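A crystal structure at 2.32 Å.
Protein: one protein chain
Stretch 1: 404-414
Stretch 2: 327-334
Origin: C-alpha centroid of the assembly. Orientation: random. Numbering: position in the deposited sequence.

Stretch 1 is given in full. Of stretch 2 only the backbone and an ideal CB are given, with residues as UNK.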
# COMPACT_ATOMS: atom_id res chain seq x y z
N GLU B 404 0.47 -19.21 -8.45
CA GLU B 404 -0.23 -18.67 -7.29
C GLU B 404 0.60 -17.61 -6.58
O GLU B 404 0.08 -16.58 -6.16
CB GLU B 404 -0.59 -19.80 -6.32
CG GLU B 404 -1.01 -21.09 -6.99
CD GLU B 404 -1.56 -22.11 -6.00
OE1 GLU B 404 -2.38 -21.72 -5.15
OE2 GLU B 404 -1.16 -23.29 -6.08
N ILE B 405 1.91 -17.87 -6.44
CA ILE B 405 2.79 -16.92 -5.78
C ILE B 405 2.87 -15.62 -6.58
O ILE B 405 2.86 -14.52 -6.01
CB ILE B 405 4.18 -17.55 -5.57
CG1 ILE B 405 4.10 -18.64 -4.50
CG2 ILE B 405 5.21 -16.49 -5.19
CD1 ILE B 405 5.24 -19.64 -4.56
N ILE B 406 2.94 -15.73 -7.91
CA ILE B 406 2.97 -14.53 -8.75
C ILE B 406 1.67 -13.75 -8.60
O ILE B 406 1.69 -12.52 -8.45
CB ILE B 406 3.23 -14.92 -10.22
CG1 ILE B 406 4.59 -15.59 -10.36
CG2 ILE B 406 3.15 -13.69 -11.11
CD1 ILE B 406 4.86 -16.13 -11.75
N ALA B 407 0.53 -14.44 -8.65
CA ALA B 407 -0.76 -13.77 -8.54
C ALA B 407 -0.89 -13.05 -7.20
O ALA B 407 -1.38 -11.92 -7.14
CB ALA B 407 -1.89 -14.77 -8.73
N ASP B 408 -0.48 -13.70 -6.11
CA ASP B 408 -0.53 -13.06 -4.80
C ASP B 408 0.38 -11.84 -4.74
O ASP B 408 0.04 -10.83 -4.12
CB ASP B 408 -0.18 -14.06 -3.70
CG ASP B 408 -1.25 -15.11 -3.50
OD1 ASP B 408 -2.44 -14.80 -3.76
OD2 ASP B 408 -0.92 -16.23 -3.07
N CYS B 409 1.55 -11.92 -5.39
CA CYS B 409 2.44 -10.76 -5.42
C CYS B 409 1.84 -9.62 -6.22
O CYS B 409 2.06 -8.45 -5.89
CB CYS B 409 3.80 -11.16 -6.00
SG CYS B 409 4.79 -12.24 -4.95
N MSE B 410 1.09 -9.93 -7.28
CA MSE B 410 0.46 -8.90 -8.10
C MSE B 410 -0.72 -8.26 -7.38
O MSE B 410 -1.04 -7.09 -7.62
CB MSE B 410 0.02 -9.49 -9.44
CG MSE B 410 1.17 -9.94 -10.32
SE MSE B 410 2.38 -8.48 -10.75
CE MSE B 410 4.02 -9.51 -10.99
N ALA B 411 -1.37 -9.02 -6.51
CA ALA B 411 -2.50 -8.50 -5.75
C ALA B 411 -2.09 -7.37 -4.80
O ALA B 411 -2.97 -6.65 -4.31
CB ALA B 411 -3.17 -9.62 -4.96
N LEU B 412 -0.80 -7.21 -4.54
CA LEU B 412 -0.29 -6.14 -3.70
C LEU B 412 -0.00 -4.86 -4.48
O LEU B 412 0.21 -3.81 -3.86
CB LEU B 412 0.98 -6.60 -2.98
CG LEU B 412 0.82 -7.82 -2.08
CD1 LEU B 412 2.18 -8.40 -1.73
CD2 LEU B 412 0.05 -7.46 -0.81
N VAL B 413 -0.00 -4.92 -5.81
CA VAL B 413 0.40 -3.80 -6.65
C VAL B 413 -0.80 -2.91 -6.92
O VAL B 413 -1.87 -3.40 -7.31
CB VAL B 413 1.03 -4.30 -7.96
CG1 VAL B 413 1.41 -3.13 -8.85
CG2 VAL B 413 2.23 -5.18 -7.67
N VAL B 414 -0.62 -1.61 -6.72
CA VAL B 414 -1.66 -0.62 -6.99
C VAL B 414 -1.43 -0.09 -8.40
O VAL B 414 -0.51 0.70 -8.63
CB VAL B 414 -1.65 0.51 -5.96
CG1 VAL B 414 -2.83 1.44 -6.17
CG2 VAL B 414 -1.65 -0.06 -4.55
N UNK B 327 11.28 -5.11 -7.13
CA UNK B 327 10.75 -4.68 -5.84
C UNK B 327 9.50 -5.47 -5.47
O UNK B 327 9.34 -5.89 -4.32
CB UNK B 327 10.44 -3.18 -5.86
N UNK B 328 8.61 -5.67 -6.44
CA UNK B 328 7.36 -6.37 -6.17
C UNK B 328 7.60 -7.80 -5.71
O UNK B 328 6.98 -8.27 -4.75
CB UNK B 328 6.47 -6.37 -7.42
N UNK B 329 8.52 -8.51 -6.37
CA UNK B 329 8.74 -9.91 -6.02
C UNK B 329 9.48 -10.04 -4.69
O UNK B 329 9.22 -10.97 -3.92
CB UNK B 329 9.52 -10.62 -7.13
N UNK B 330 10.39 -9.11 -4.39
CA UNK B 330 11.06 -9.13 -3.09
C UNK B 330 10.09 -8.78 -1.97
O UNK B 330 10.07 -9.44 -0.93
CB UNK B 330 12.24 -8.16 -3.08
N UNK B 331 9.28 -7.74 -2.18
CA UNK B 331 8.29 -7.36 -1.18
C UNK B 331 7.19 -8.40 -1.05
O UNK B 331 6.63 -8.57 0.04
CB UNK B 331 7.68 -6.00 -1.53
N UNK B 332 6.86 -9.10 -2.13
CA UNK B 332 5.84 -10.12 -2.06
C UNK B 332 6.27 -11.36 -1.30
O UNK B 332 5.44 -12.01 -0.65
CB UNK B 332 5.41 -10.51 -3.48
N UNK B 333 7.55 -11.71 -1.36
CA UNK B 333 8.05 -12.93 -0.75
C UNK B 333 8.54 -12.72 0.68
O UNK B 333 8.21 -13.51 1.57
CB UNK B 333 9.18 -13.51 -1.60
N UNK B 334 9.34 -11.68 0.91
CA UNK B 334 9.91 -11.40 2.23
C UNK B 334 9.77 -9.92 2.53
O UNK B 334 10.76 -9.17 2.56
CB UNK B 334 11.38 -11.83 2.30

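The backbone of 327-333 is helical, and it meets helix 404-410 nearly at right angles, the N-to-C directions lying 101° apart and the axes approaching to 9.2 Å. Contact is therefore concentrated around one place, where the CA atoms of Cys 409 and position 332 lie 4.8 Å apart.

Position 327 has helical angles (-58/-43), and its ideal CB has nothing of stretch 1 within 5.5 Å. Stretch 1 sets no limit here, and many side chains would be compatible. The residue is Phe 327, whose ring stays clear of the other stretch.

At position 328 the CA-to-CB bond points toward stretch 1. The ideal CB lies 4.4 Å from Val 413 CG2 and 5.1 Å from Cys 409 O, so the space ahead is limited and largely apolar, with one carbonyl oxygen nearby. A small or medium side chain such as Ala, Val, Thr or Ser would suit it. Thr 328 is found, with chi1 in the m well. Its methyl fits into the gap: Thr 328 CG2 is 3.7 Å from Val 413 CG2 and also 3.7 Å from Cys 409 O. The hydroxyl OG1 finds its hydrogen bond elsewhere in the structure.

Position 329 points sideways, its ideal CB 5.5 Å from Cys 409 SG. A side chain must extend to gain contact, and the sulfur invites an apolar one; Ile, Leu or Met could all reach. Ile 329 does so with chi1 t and chi2 p, which bring CD1 to 3.8 Å from Cys 409 SG.

Position 330 points away, and stretch 1 places no demand on it; Leu 330 makes no contact there.

Position 331 also points sideways, with nothing of stretch 1 within 5.5 Å of its ideal CB. A long or aromatic side chain could still reach the apolar end of Leu 412. Tyr 331 achieves this with chi1 t: its CE2 lies 4.2 Å from Leu 412 CD1, which approaches the ring obliquely, while the hydroxyl is hydrogen-bonded elsewhere.

Position 332 is the most restrictive. Its ideal CB would lie 2.4 Å from Cys 409 SG, a clash, so even alanine would not fit this arrangement. The angles of -72/-32 are ordinary for a helix and do not themselves require glycine; the neighbouring sulfur does. Gly 332 leaves its CA bare, with Cys 409 SG at 3.7 Å and Leu 412 CD1 at 4.1 Å from that atom. Cys 409 thus acts as a knob, seated among Gly 332, Thr 328, Ile 329 and position 333.

Position 333 starts sideways, its ideal CB beyond 5.5 Å from stretch 1, but Ile 405 offers an apolar surface to a branched or flexible chain such as Leu or Met. Leu 333, chi1 m and chi2 t, brings CD2 to 3.6 Å from Ile 405 CG2.

Position 334 leaves helical angles (-135/70) and is out of reach, so stretch 1 leaves the choice open. It is Tyr 334, the N-cap residue of a following helix.

Stretch 2, residues 327-334: FTILYGLY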
# COMPACT_ATOMS: atom_id res chain seq x y z
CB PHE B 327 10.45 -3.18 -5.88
CG PHE B 327 9.98 -2.60 -4.57
CD1 PHE B 327 8.66 -2.72 -4.16
CD2 PHE B 327 10.87 -1.93 -3.74
CE1 PHE B 327 8.23 -2.20 -2.96
CE2 PHE B 327 10.44 -1.40 -2.53
CZ PHE B 327 9.13 -1.53 -2.14
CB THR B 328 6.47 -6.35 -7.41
OG1 THR B 328 6.02 -5.02 -7.66
CG2 THR B 328 5.27 -7.27 -7.24
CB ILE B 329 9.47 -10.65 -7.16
CG1 ILE B 329 9.35 -12.16 -6.99
CG2 ILE B 329 10.93 -10.23 -7.25
CD1 ILE B 329 7.92 -12.66 -7.02
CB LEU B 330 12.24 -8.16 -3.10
CG LEU B 330 13.45 -8.48 -3.98
CD1 LEU B 330 14.47 -7.36 -3.89
CD2 LEU B 330 14.07 -9.81 -3.58
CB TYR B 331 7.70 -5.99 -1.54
CG TYR B 331 6.61 -5.51 -0.61
CD1 TYR B 331 6.91 -4.99 0.64
CD2 TYR B 331 5.27 -5.57 -0.99
CE1 TYR B 331 5.91 -4.54 1.48
CE2 TYR B 331 4.27 -5.13 -0.15
CZ TYR B 331 4.60 -4.61 1.09
OH TYR B 331 3.60 -4.17 1.92
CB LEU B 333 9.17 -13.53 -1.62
CG LEU B 333 8.73 -13.99 -3.01
CD1 LEU B 333 9.88 -14.64 -3.76
CD2 LEU B 333 7.55 -14.94 -2.90
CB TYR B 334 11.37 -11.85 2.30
CG TYR B 334 11.54 -13.35 2.22
CD1 TYR B 334 11.68 -13.99 0.99
CD2 TYR B 334 11.55 -14.14 3.36
CE1 TYR B 334 11.83 -15.36 0.91
CE2 TYR B 334 11.70 -15.51 3.29
CZ TYR B 334 11.84 -16.11 2.06
OH TYR B 334 11.99 -17.48 1.98
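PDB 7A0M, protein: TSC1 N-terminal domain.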